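PDB 6BPM: catecholate siderophore receptor Fiu from Escherichia coli, which imports iron complexed with catecholate siderophores across the outer membrane, drawing its energy from TonB, and also serves as a receptor for several microcins. Local coordinates for residues T56-A61 against T81-Y86; D151-I156 against R163-V168; A159-G164 against E185-A190; Y269-T274 against K301-M306. All blocks are in the same frame, centred on the assembly; numbering follows the deposited sequence.

Overall arrangement
Interaction 1 lies inside the plug, near the centre of the chain, while interactions 2, 3 and 4 join neighbouring strands of the 22-stranded barrel around it. Interactions 2 and 3 both use strand 161-171 and share Arg-163 and Gly-164, so three consecutive strands are tied in series; interaction 4 lies farther round the wall, its centre about 25 Å from that of interaction 2. Chemistry follows place. The plug contact turns on one carboxylate and a helix start, the barrel contacts on antiparallel backbone pairing. Interaction 3 is the most superficial, yet its Glu-185 probably hydrogen-bonds Thr-56 of interaction 1, whereas Tyr-304 of interaction 4 meets Thr-81 by packing.

Interaction 1 (T56-A61 against T81-Y86); sequences TNLTDA and TGDAIY
Within the plug domain, the first turn of helix 58-62 is pinned to the loop ahead of strand 86-87 by Thr-59 and Asp-83. The hydroxyl OG1 of Thr-59 donates to OD1 of Asp-83 at 2.9 Å, meeting the carboxylate from above its plane, 36° out of it. Thr-59 can reach because its OG1 stands anti to the carbonyl carbon (chi1 -72°). On the other branch, OD2 of Asp-83 packs 3.7 Å from CB of Leu-58 and makes a salt bridge with Arg-109. CD1 of Ile-85 also comes within 3.5 Å of Thr-59 OG1, so an apolar methyl borders the polar link. The helix start is itself fixed by Asn-57 at the N-cap, whose OD1 accepts from Asp-60 N at 3.2 Å while its ND2 donates to Asp-60 OD2. Across the contact, Asp-83 is the centre of an inverse gamma turn, which sharply folds the loop that presents it. With an alanine at Asp-83, the Thr-59 hydroxyl would probably lose this acceptor and Arg-109 would lose this carboxylate. One buried carboxylate thus serves two partners, and its position beside the helix N-terminus would be expected to favour the charged form.

Interaction 2 (D151-I156 against R163-V168); sequences DASASI and RGTLDV. With POG ((20S)-2,5,8,11,14,17-hexamethyl-3,6,9,12,15,18-hexaoxahenicosane-1,20-diol), chain C.
This is an antiparallel beta hairpin contact between the first two strands of the barrel, 149-157 and 161-171, paired from Asp-151 with Asp-167 to Ser-155 with Arg-163. Three hydrogen-bonded pairs give six backbone bonds; in the central one, Ser-153 N reaches Thr-165 O at 2.9 Å. The non-hydrogen-bonded pairs between them close up further, and CA of Gly-164 lies 3.2 Å from Ser-153 O in a CA-H...O contact.

The two faces differ sharply. On the polar one, Thr-165 holds OG1 between its backbone N and carbonyl carbon (chi1 53°), which brings that oxygen to 3.2 Å from CB of Ser-153. Arg-163 extends from this face to a salt bridge with Asp-110 of the plug, though its NH2 is less surely placed, and Asp-167 is gripped by Arg-179 and Lys-142. Asp-151 and Ser-155 turn their polar ends to His-726 and Thr-722 of the last strand, where the barrel closes. The opposite face, apolar and mostly small, carries Ala-152, Ala-154, Gly-164 and Leu-166, and a bound polyether lies along it. CB of Ala-154 comes 3.2 Å from the polyether's C16. On the same face, CD1 of Leu-166 packs 3.5 Å from CB of Ala-152.

Interaction 3 (A159-G164 against E185-A190); sequences AWFRRG and EKTHDA. With POG ((20S)-2,5,8,11,14,17-hexamethyl-3,6,9,12,15,18-hexaoxahenicosane-1,20-diol), chain C.
Phe-161 lays its ring beside Thr-187 and the carboxylate of Glu-185, across the hairpin of strands 161-171 and 176-189. Thr-187 OG1 sits at the ring edge, 3.5 Å from CD2 of Phe-161, and donates to its neighbour's carbonyl, His-188 O. The carboxylate plane is turned 46° from the ring, with CZ of Phe-161 3.8 Å from OE1 of Glu-185. That same oxygen takes the NE hydrogen of Arg-163 at 2.8 Å on its anti lone pair, forming a salt bridge, and probably bonds OG1 of Thr-56 in the plug; Glu-185 CG, anti to the backbone N (chi1 -175°), starts an extended chain that carries the carboxylate there. On the sheet face bearing Arg-162 and Lys-186, CB of Lys-186 lies under the rim of the guanidinium, 4.1 Å from NH2 of Arg-162. Their backbones pair through Arg-162 N to Lys-186 O at 2.8 Å. A G1 beta bulge at Trp-160 and Phe-161 marks where the strand begins. A leucine in place of Glu-185 would probably strip Arg-163 of one carboxylate and leave the hydroxyl of Thr-56 without this acceptor. Through a single oxygen, then, Glu-185 appears to join barrel wall and plug in one polar network.

Interaction 4 (Y269-T274 against K301-M306); sequences YDDSTT and KQDYLM
Tyr-269 to Thr-273 and Lys-301 to Leu-305 pair as an antiparallel hairpin in the barrel wall, on strands 269-284 and 289-310. Backbone bonding comes first: the pairs Tyr-269 with Leu-305, Asp-271 with Asp-303 and Thr-273 with Lys-301 are hydrogen-bonded, and in the middle one Asp-271 N meets Asp-303 O at 2.9 Å in an almost straight bond (174°).

Polar side chains act on both faces. Toward the plug, Gln-302 NE2 donates to Asp-270 OD1 at 2.7 Å, on the syn side of the carboxylate and 24° out of its plane. Both ends are shared: Asp-270 OD2 accepts from Asn-227, and the OE1 of Gln-302 is bonded to Ser-106 of the plug. An extended glutamine chain, with CG anti to the backbone N (chi1 180°), spans this distance. On the other face, the Tyr-269 hydroxyl donates to Asp-303 OD2, which lies in the ring plane at its edge; the modelled separation is too short for its exact length to be trusted. Asp-303 OD1 stands 4.4 Å from Asp-271 OD2, a like-charged pair, although Asp-271 has His-226 as partner for its OD1.

Packing completes the contact. The Tyr-269 ring lies with one face over the backbone at Tyr-304 and Leu-305, and its CE1 is 4.1 Å from CB of Leu-305. Tyr-304 turns inward against Thr-81 of the plug. At the far end, Lys-301 runs alongside Thr-273, its CE 3.9 Å from OG1 of Thr-273.

Interaction 1 (T56-A61 against T81-Y86)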
# COMPACT_ATOMS: atom_id res chain seq x y z
N THR A 56 -4.40 -13.17 2.57
CA THR A 56 -5.74 -12.87 2.10
C THR A 56 -5.95 -11.39 1.81
O THR A 56 -7.06 -11.01 1.42
CB THR A 56 -6.80 -13.33 3.12
OG1 THR A 56 -6.92 -12.36 4.18
CG2 THR A 56 -6.46 -14.71 3.74
N ASN A 57 -4.94 -10.55 2.00
CA ASN A 57 -5.07 -9.15 1.63
C ASN A 57 -3.71 -8.67 1.10
O ASN A 57 -2.71 -9.37 1.21
CB ASN A 57 -5.53 -8.31 2.82
CG ASN A 57 -4.51 -8.30 3.93
OD1 ASN A 57 -3.54 -7.55 3.87
ND2 ASN A 57 -4.68 -9.18 4.92
N LEU A 58 -3.70 -7.46 0.54
CA LEU A 58 -2.51 -6.91 -0.10
C LEU A 58 -1.34 -6.80 0.87
O LEU A 58 -0.21 -7.21 0.57
CB LEU A 58 -2.84 -5.53 -0.69
CG LEU A 58 -1.72 -4.76 -1.40
CD1 LEU A 58 -1.16 -5.62 -2.55
CD2 LEU A 58 -2.16 -3.37 -1.91
N THR A 59 -1.59 -6.26 2.06
CA THR A 59 -0.50 -6.05 3.01
C THR A 59 0.23 -7.36 3.28
O THR A 59 1.46 -7.40 3.24
CB THR A 59 -1.06 -5.43 4.29
OG1 THR A 59 -1.39 -4.07 4.00
CG2 THR A 59 -0.04 -5.46 5.42
N ASP A 60 -0.49 -8.46 3.49
CA ASP A 60 0.21 -9.70 3.74
C ASP A 60 0.87 -10.24 2.48
O ASP A 60 1.83 -11.02 2.58
CB ASP A 60 -0.74 -10.73 4.36
CG ASP A 60 -1.28 -10.28 5.70
OD1 ASP A 60 -0.50 -9.72 6.52
OD2 ASP A 60 -2.49 -10.47 5.96
N ALA A 61 0.37 -9.87 1.30
CA ALA A 61 1.06 -10.26 0.08
C ALA A 61 2.39 -9.53 -0.04
O ALA A 61 3.39 -10.12 -0.46
CB ALA A 61 0.17 -9.97 -1.14
N THR A 81 -5.09 3.48 8.58
CA THR A 81 -5.98 2.33 8.53
C THR A 81 -5.82 1.65 7.17
O THR A 81 -5.49 2.31 6.18
CB THR A 81 -7.45 2.73 8.76
OG1 THR A 81 -7.77 3.91 8.01
CG2 THR A 81 -7.70 3.00 10.23
N GLY A 82 -6.02 0.34 7.14
CA GLY A 82 -5.93 -0.38 5.88
C GLY A 82 -4.51 -0.51 5.34
O GLY A 82 -3.55 -0.73 6.08
N ASP A 83 -4.38 -0.39 4.02
CA ASP A 83 -3.09 -0.58 3.34
C ASP A 83 -2.28 0.72 3.34
O ASP A 83 -2.05 1.35 2.30
CB ASP A 83 -3.31 -1.08 1.91
CG ASP A 83 -4.00 -2.45 1.85
OD1 ASP A 83 -3.85 -3.28 2.78
OD2 ASP A 83 -4.71 -2.70 0.84
N ALA A 84 -1.86 1.13 4.54
CA ALA A 84 -0.99 2.31 4.71
C ALA A 84 0.47 1.90 4.54
O ALA A 84 1.23 1.77 5.50
CB ALA A 84 -1.24 2.99 6.05
N ILE A 85 0.85 1.66 3.29
CA ILE A 85 2.09 0.97 2.96
C ILE A 85 3.22 1.99 2.84
O ILE A 85 3.06 3.04 2.21
CB ILE A 85 1.93 0.15 1.67
CG1 ILE A 85 0.83 -0.90 1.86
CG2 ILE A 85 3.26 -0.48 1.23
CD1 ILE A 85 1.15 -1.87 2.98
N TYR A 86 4.36 1.67 3.45
CA TYR A 86 5.58 2.47 3.31
C TYR A 86 6.58 1.66 2.49
O TYR A 86 6.71 0.45 2.69
CB TYR A 86 6.17 2.84 4.69
CG TYR A 86 5.65 4.15 5.23
CD1 TYR A 86 4.32 4.27 5.65
CD2 TYR A 86 6.47 5.27 5.31
CE1 TYR A 86 3.81 5.46 6.12
CE2 TYR A 86 5.96 6.48 5.80
CZ TYR A 86 4.62 6.56 6.20
OH TYR A 86 4.09 7.74 6.68

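Interaction 2 (D151-I156 against R163-V168)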
# COMPACT_ATOMS: atom_id res chain seq x y z
N ASP A 151 -13.06 -23.86 -7.94
CA ASP A 151 -12.21 -23.94 -6.77
C ASP A 151 -12.95 -23.29 -5.62
O ASP A 151 -13.55 -22.22 -5.79
CB ASP A 151 -10.87 -23.20 -6.96
CG ASP A 151 -10.05 -23.76 -8.08
OD1 ASP A 151 -9.56 -24.90 -7.93
OD2 ASP A 151 -9.88 -23.06 -9.10
N ALA A 152 -12.88 -23.93 -4.46
CA ALA A 152 -13.54 -23.41 -3.26
C ALA A 152 -12.63 -23.63 -2.07
O ALA A 152 -11.90 -24.62 -2.02
CB ALA A 152 -14.89 -24.10 -3.03
N SER A 153 -12.70 -22.72 -1.10
CA SER A 153 -11.85 -22.80 0.09
C SER A 153 -12.65 -22.45 1.32
O SER A 153 -13.49 -21.55 1.31
CB SER A 153 -10.66 -21.85 0.05
OG SER A 153 -9.61 -22.41 -0.71
N ALA A 154 -12.30 -23.13 2.41
CA ALA A 154 -12.86 -22.83 3.72
C ALA A 154 -11.72 -22.88 4.72
O ALA A 154 -10.94 -23.84 4.73
CB ALA A 154 -13.97 -23.82 4.09
N SER A 155 -11.57 -21.81 5.50
CA SER A 155 -10.48 -21.69 6.46
C SER A 155 -11.08 -21.46 7.83
O SER A 155 -12.02 -20.68 7.97
CB SER A 155 -9.55 -20.51 6.15
OG SER A 155 -8.91 -20.65 4.89
N ILE A 156 -10.51 -22.10 8.84
CA ILE A 156 -10.76 -21.73 10.22
C ILE A 156 -9.40 -21.55 10.88
O ILE A 156 -8.48 -22.34 10.65
CB ILE A 156 -11.60 -22.78 10.97
CG1 ILE A 156 -11.96 -22.24 12.36
CG2 ILE A 156 -10.82 -24.08 11.13
CD1 ILE A 156 -12.99 -23.06 13.09
N ARG A 163 -13.11 -18.03 6.99
CA ARG A 163 -13.00 -17.48 5.64
C ARG A 163 -13.50 -18.51 4.65
O ARG A 163 -13.26 -19.72 4.80
CB ARG A 163 -11.56 -17.07 5.31
CG ARG A 163 -11.37 -16.71 3.87
CD ARG A 163 -9.98 -16.17 3.56
NE ARG A 163 -10.11 -14.74 3.32
CZ ARG A 163 -9.98 -14.18 2.13
NH1 ARG A 163 -9.66 -14.93 1.11
NH2 ARG A 163 -10.15 -12.87 1.98
N GLY A 164 -14.21 -18.03 3.65
CA GLY A 164 -14.63 -18.89 2.56
C GLY A 164 -14.42 -18.12 1.29
O GLY A 164 -14.67 -16.91 1.26
N THR A 165 -13.96 -18.80 0.25
CA THR A 165 -13.78 -18.17 -1.06
C THR A 165 -14.30 -19.14 -2.09
O THR A 165 -14.28 -20.36 -1.87
CB THR A 165 -12.31 -17.86 -1.39
OG1 THR A 165 -11.54 -19.05 -1.22
CG2 THR A 165 -11.75 -16.77 -0.46
N LEU A 166 -14.76 -18.60 -3.21
CA LEU A 166 -15.26 -19.42 -4.30
C LEU A 166 -14.85 -18.79 -5.62
O LEU A 166 -14.99 -17.57 -5.80
CB LEU A 166 -16.78 -19.59 -4.21
CG LEU A 166 -17.43 -20.56 -5.18
CD1 LEU A 166 -16.99 -21.99 -4.90
CD2 LEU A 166 -18.94 -20.44 -5.06
N ASP A 167 -14.30 -19.61 -6.51
CA ASP A 167 -13.83 -19.18 -7.82
C ASP A 167 -14.44 -20.12 -8.84
O ASP A 167 -14.12 -21.31 -8.84
CB ASP A 167 -12.30 -19.19 -7.89
CG ASP A 167 -11.74 -18.38 -9.07
OD1 ASP A 167 -12.52 -17.89 -9.91
OD2 ASP A 167 -10.49 -18.21 -9.14
N VAL A 168 -15.33 -19.60 -9.69
CA VAL A 168 -16.08 -20.38 -10.67
C VAL A 168 -15.79 -19.82 -12.07
O VAL A 168 -15.93 -18.62 -12.30
CB VAL A 168 -17.59 -20.36 -10.39
CG1 VAL A 168 -18.36 -20.88 -11.61
CG2 VAL A 168 -17.91 -21.20 -9.17
OH POG C . -15.38 -23.31 10.02
C2 POG C . -16.77 -23.48 10.05
C1 POG C . -17.10 -24.97 9.98
C3 POG C . -17.39 -22.75 8.87
O2 POG C . -16.50 -21.75 8.44
C5 POG C . -16.02 -21.80 7.12
O1 POG C . -16.67 -23.21 -0.48
C4 POG C . -16.50 -22.78 0.84
C6 POG C . -17.60 -21.80 1.21
O3 POG C . -17.38 -20.53 0.62
C7 POG C . -17.96 -19.45 1.31
C8 POG C . -17.92 -18.14 0.54
O4 POG C . -19.01 -17.36 0.97
C9 POG C . -18.98 -17.12 2.35
C10 POG C . -19.67 -15.79 2.71
O5 POG C . -19.97 -15.76 4.08
C11 POG C . -18.83 -15.60 4.90
C12 POG C . -18.97 -16.32 6.25
O6 POG C . -17.76 -16.91 6.64
C13 POG C . -17.24 -17.92 5.81
C14 POG C . -17.14 -19.24 6.57
O7 POG C . -17.29 -20.29 5.64
C15 POG C . -17.18 -21.61 6.12
C16 POG C . -15.29 -23.12 6.89
C17 POG C . -18.17 -19.33 7.70
C18 POG C . -20.05 -17.40 6.19
C19 POG C . -20.94 -15.65 1.89
C20 POG C . -18.00 -18.39 -0.95
C21 POG C . -17.64 -21.73 2.75

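Interaction 3 (A159-G164 against E185-A190)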
# COMPACT_ATOMS: atom_id res chain seq x y z
N ALA A 159 -8.57 -17.37 17.05
CA ALA A 159 -9.55 -16.37 17.45
C ALA A 159 -10.81 -16.44 16.59
O ALA A 159 -11.43 -15.43 16.27
CB ALA A 159 -8.95 -14.96 17.43
N TRP A 160 -11.20 -17.66 16.22
CA TRP A 160 -12.40 -17.87 15.43
C TRP A 160 -12.32 -17.14 14.10
O TRP A 160 -13.25 -16.45 13.69
CB TRP A 160 -13.65 -17.46 16.23
CG TRP A 160 -13.96 -18.49 17.27
CD1 TRP A 160 -13.80 -18.36 18.62
CD2 TRP A 160 -14.38 -19.84 17.04
NE1 TRP A 160 -14.14 -19.54 19.25
CE2 TRP A 160 -14.50 -20.46 18.30
CE3 TRP A 160 -14.70 -20.57 15.89
CZ2 TRP A 160 -14.91 -21.79 18.45
CZ3 TRP A 160 -15.11 -21.89 16.03
CH2 TRP A 160 -15.21 -22.48 17.30
N PHE A 161 -11.17 -17.25 13.44
CA PHE A 161 -11.02 -16.71 12.09
C PHE A 161 -11.73 -17.65 11.13
O PHE A 161 -11.40 -18.84 11.08
CB PHE A 161 -9.54 -16.59 11.72
CG PHE A 161 -9.31 -16.19 10.29
CD1 PHE A 161 -9.36 -17.13 9.28
CD2 PHE A 161 -9.01 -14.87 9.95
CE1 PHE A 161 -9.16 -16.77 7.97
CE2 PHE A 161 -8.79 -14.52 8.64
CZ PHE A 161 -8.86 -15.47 7.65
N ARG A 162 -12.67 -17.13 10.35
CA ARG A 162 -13.41 -17.92 9.38
C ARG A 162 -13.37 -17.25 8.02
O ARG A 162 -13.57 -16.03 7.91
CB ARG A 162 -14.87 -18.13 9.80
CG ARG A 162 -15.07 -19.17 10.86
CD ARG A 162 -16.40 -18.93 11.49
NE ARG A 162 -16.33 -17.75 12.34
CZ ARG A 162 -17.38 -17.01 12.70
NH1 ARG A 162 -18.60 -17.32 12.29
NH2 ARG A 162 -17.19 -15.95 13.48
N ARG A 163 -13.11 -18.03 6.99
CA ARG A 163 -13.00 -17.48 5.64
C ARG A 163 -13.50 -18.51 4.65
O ARG A 163 -13.26 -19.72 4.80
CB ARG A 163 -11.56 -17.07 5.31
CG ARG A 163 -11.37 -16.71 3.87
CD ARG A 163 -9.98 -16.17 3.56
NE ARG A 163 -10.11 -14.74 3.32
CZ ARG A 163 -9.98 -14.18 2.13
NH1 ARG A 163 -9.66 -14.93 1.11
NH2 ARG A 163 -10.15 -12.87 1.98
N GLY A 164 -14.21 -18.03 3.65
CA GLY A 164 -14.63 -18.89 2.56
C GLY A 164 -14.42 -18.12 1.29
O GLY A 164 -14.67 -16.91 1.26
N GLU A 185 -15.32 -13.35 4.96
CA GLU A 185 -14.35 -13.47 6.03
C GLU A 185 -14.87 -12.79 7.28
O GLU A 185 -15.32 -11.65 7.21
CB GLU A 185 -13.00 -12.85 5.61
CG GLU A 185 -11.86 -13.02 6.62
CD GLU A 185 -10.59 -12.27 6.19
OE1 GLU A 185 -9.89 -12.76 5.27
OE2 GLU A 185 -10.28 -11.21 6.78
N LYS A 186 -14.75 -13.48 8.42
CA LYS A 186 -15.17 -12.99 9.73
C LYS A 186 -14.12 -13.38 10.76
O LYS A 186 -13.76 -14.55 10.84
CB LYS A 186 -16.51 -13.59 10.14
CG LYS A 186 -17.74 -12.91 9.60
CD LYS A 186 -18.93 -13.33 10.45
CE LYS A 186 -19.87 -12.19 10.70
NZ LYS A 186 -20.87 -12.63 11.70
N THR A 187 -13.67 -12.42 11.57
CA THR A 187 -12.64 -12.77 12.54
C THR A 187 -12.60 -11.79 13.71
O THR A 187 -12.92 -10.60 13.56
CB THR A 187 -11.26 -12.80 11.87
OG1 THR A 187 -10.30 -13.32 12.79
CG2 THR A 187 -10.85 -11.39 11.47
N HIS A 188 -12.21 -12.30 14.88
CA HIS A 188 -11.65 -11.48 15.94
C HIS A 188 -10.13 -11.42 15.77
O HIS A 188 -9.56 -12.04 14.87
CB HIS A 188 -12.02 -12.02 17.32
CG HIS A 188 -13.49 -12.04 17.56
ND1 HIS A 188 -14.27 -13.16 17.32
CD2 HIS A 188 -14.34 -11.08 17.98
CE1 HIS A 188 -15.53 -12.88 17.60
NE2 HIS A 188 -15.60 -11.62 18.00
N ASP A 189 -9.46 -10.71 16.66
CA ASP A 189 -8.01 -10.54 16.60
C ASP A 189 -7.38 -11.36 17.73
O ASP A 189 -7.68 -11.13 18.90
CB ASP A 189 -7.64 -9.06 16.72
CG ASP A 189 -6.22 -8.75 16.27
OD1 ASP A 189 -5.25 -9.42 16.72
OD2 ASP A 189 -6.08 -7.82 15.45
N ALA A 190 -6.51 -12.31 17.37
CA ALA A 190 -5.89 -13.16 18.38
C ALA A 190 -5.06 -12.35 19.37
O ALA A 190 -4.90 -12.76 20.53
CB ALA A 190 -5.00 -14.22 17.72
OH POG C . -15.38 -23.31 10.02
C2 POG C . -16.77 -23.48 10.05
C1 POG C . -17.10 -24.97 9.98
C3 POG C . -17.39 -22.75 8.87
O2 POG C . -16.50 -21.75 8.44
C5 POG C . -16.02 -21.80 7.12
O1 POG C . -16.67 -23.21 -0.48
C4 POG C . -16.50 -22.78 0.84
C6 POG C . -17.60 -21.80 1.21
O3 POG C . -17.38 -20.53 0.62
C7 POG C . -17.96 -19.45 1.31
C8 POG C . -17.92 -18.14 0.54
O4 POG C . -19.01 -17.36 0.97
C9 POG C . -18.98 -17.12 2.35
C10 POG C . -19.67 -15.79 2.71
O5 POG C . -19.97 -15.76 4.08
C11 POG C . -18.83 -15.60 4.90
C12 POG C . -18.97 -16.32 6.25
O6 POG C . -17.76 -16.91 6.64
C13 POG C . -17.24 -17.92 5.81
C14 POG C . -17.14 -19.24 6.57
O7 POG C . -17.29 -20.29 5.64
C15 POG C . -17.18 -21.61 6.12
C16 POG C . -15.29 -23.12 6.89
C17 POG C . -18.17 -19.33 7.70
C18 POG C . -20.05 -17.40 6.19
C19 POG C . -20.94 -15.65 1.89
C20 POG C . -18.00 -18.39 -0.95
C21 POG C . -17.64 -21.73 2.75

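Interaction 4 (Y269-T274 against K301-M306)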
# COMPACT_ATOMS: atom_id res chain seq x y z
N TYR A 269 -15.95 2.01 15.16
CA TYR A 269 -16.31 1.19 14.02
C TYR A 269 -15.59 1.73 12.78
O TYR A 269 -15.17 2.89 12.73
CB TYR A 269 -17.84 1.19 13.80
CG TYR A 269 -18.29 2.47 13.17
CD1 TYR A 269 -18.46 3.63 13.92
CD2 TYR A 269 -18.49 2.55 11.79
CE1 TYR A 269 -18.86 4.85 13.33
CE2 TYR A 269 -18.87 3.76 11.17
CZ TYR A 269 -19.05 4.90 11.95
OH TYR A 269 -19.43 6.08 11.35
N ASP A 270 -15.50 0.88 11.76
CA ASP A 270 -14.85 1.24 10.49
C ASP A 270 -15.65 0.58 9.37
O ASP A 270 -15.61 -0.65 9.23
CB ASP A 270 -13.38 0.79 10.48
CG ASP A 270 -12.69 0.89 9.08
OD1 ASP A 270 -13.12 1.65 8.19
OD2 ASP A 270 -11.68 0.18 8.88
N ASP A 271 -16.39 1.37 8.60
CA ASP A 271 -17.21 0.83 7.51
C ASP A 271 -16.68 1.29 6.16
O ASP A 271 -16.30 2.46 5.98
CB ASP A 271 -18.68 1.27 7.61
CG ASP A 271 -19.42 0.64 8.77
OD1 ASP A 271 -18.97 -0.41 9.29
OD2 ASP A 271 -20.48 1.20 9.16
N SER A 272 -16.71 0.38 5.19
CA SER A 272 -16.45 0.80 3.82
C SER A 272 -17.17 -0.12 2.85
O SER A 272 -17.46 -1.29 3.15
CB SER A 272 -14.96 0.80 3.50
OG SER A 272 -14.43 -0.49 3.68
N THR A 273 -17.36 0.42 1.66
CA THR A 273 -17.78 -0.35 0.50
C THR A 273 -16.94 0.08 -0.69
O THR A 273 -16.50 1.23 -0.80
CB THR A 273 -19.25 -0.17 0.20
OG1 THR A 273 -19.52 1.23 0.07
CG2 THR A 273 -20.10 -0.77 1.32
N THR A 274 -16.68 -0.89 -1.56
CA THR A 274 -15.96 -0.71 -2.81
C THR A 274 -16.84 -1.22 -3.94
O THR A 274 -17.30 -2.37 -3.90
CB THR A 274 -14.62 -1.47 -2.79
OG1 THR A 274 -13.80 -0.94 -1.75
CG2 THR A 274 -13.89 -1.34 -4.10
N LYS A 301 -16.08 4.12 -0.37
CA LYS A 301 -16.66 4.93 0.70
C LYS A 301 -16.20 4.37 2.03
O LYS A 301 -16.17 3.14 2.22
CB LYS A 301 -18.19 4.92 0.64
CG LYS A 301 -18.76 5.81 -0.44
CD LYS A 301 -20.25 6.06 -0.28
CE LYS A 301 -21.08 4.79 -0.44
NZ LYS A 301 -22.49 5.05 -0.05
N GLN A 302 -15.84 5.25 2.94
CA GLN A 302 -15.40 4.78 4.25
C GLN A 302 -15.76 5.84 5.29
O GLN A 302 -15.56 7.04 5.06
CB GLN A 302 -13.89 4.49 4.28
CG GLN A 302 -13.39 4.00 5.63
CD GLN A 302 -11.90 3.78 5.66
OE1 GLN A 302 -11.13 4.56 5.09
NE2 GLN A 302 -11.48 2.71 6.35
N ASP A 303 -16.29 5.38 6.41
CA ASP A 303 -16.46 6.24 7.58
C ASP A 303 -16.06 5.46 8.82
O ASP A 303 -16.29 4.25 8.91
CB ASP A 303 -17.91 6.81 7.68
CG ASP A 303 -18.98 5.75 7.94
OD1 ASP A 303 -19.15 4.87 7.08
OD2 ASP A 303 -19.67 5.82 8.98
N TYR A 304 -15.35 6.12 9.73
CA TYR A 304 -14.92 5.40 10.92
C TYR A 304 -14.75 6.37 12.07
O TYR A 304 -14.52 7.57 11.90
CB TYR A 304 -13.64 4.58 10.68
CG TYR A 304 -12.34 5.35 10.43
CD1 TYR A 304 -11.83 6.23 11.38
CD2 TYR A 304 -11.59 5.15 9.27
CE1 TYR A 304 -10.64 6.91 11.17
CE2 TYR A 304 -10.38 5.83 9.05
CZ TYR A 304 -9.92 6.71 10.01
OH TYR A 304 -8.74 7.40 9.84
N LEU A 305 -14.84 5.80 13.27
CA LEU A 305 -14.55 6.46 14.53
C LEU A 305 -13.64 5.52 15.29
O LEU A 305 -14.01 4.36 15.53
CB LEU A 305 -15.83 6.75 15.33
CG LEU A 305 -15.66 7.10 16.81
CD1 LEU A 305 -15.03 8.49 16.95
CD2 LEU A 305 -17.02 7.05 17.52
N MET A 306 -12.44 6.01 15.64
CA MET A 306 -11.44 5.21 16.34
C MET A 306 -10.71 6.08 17.36
O MET A 306 -10.79 7.32 17.33
CB MET A 306 -10.44 4.59 15.37
CG MET A 306 -9.64 5.62 14.59
SD MET A 306 -8.56 4.81 13.40
CE MET A 306 -7.71 3.65 14.48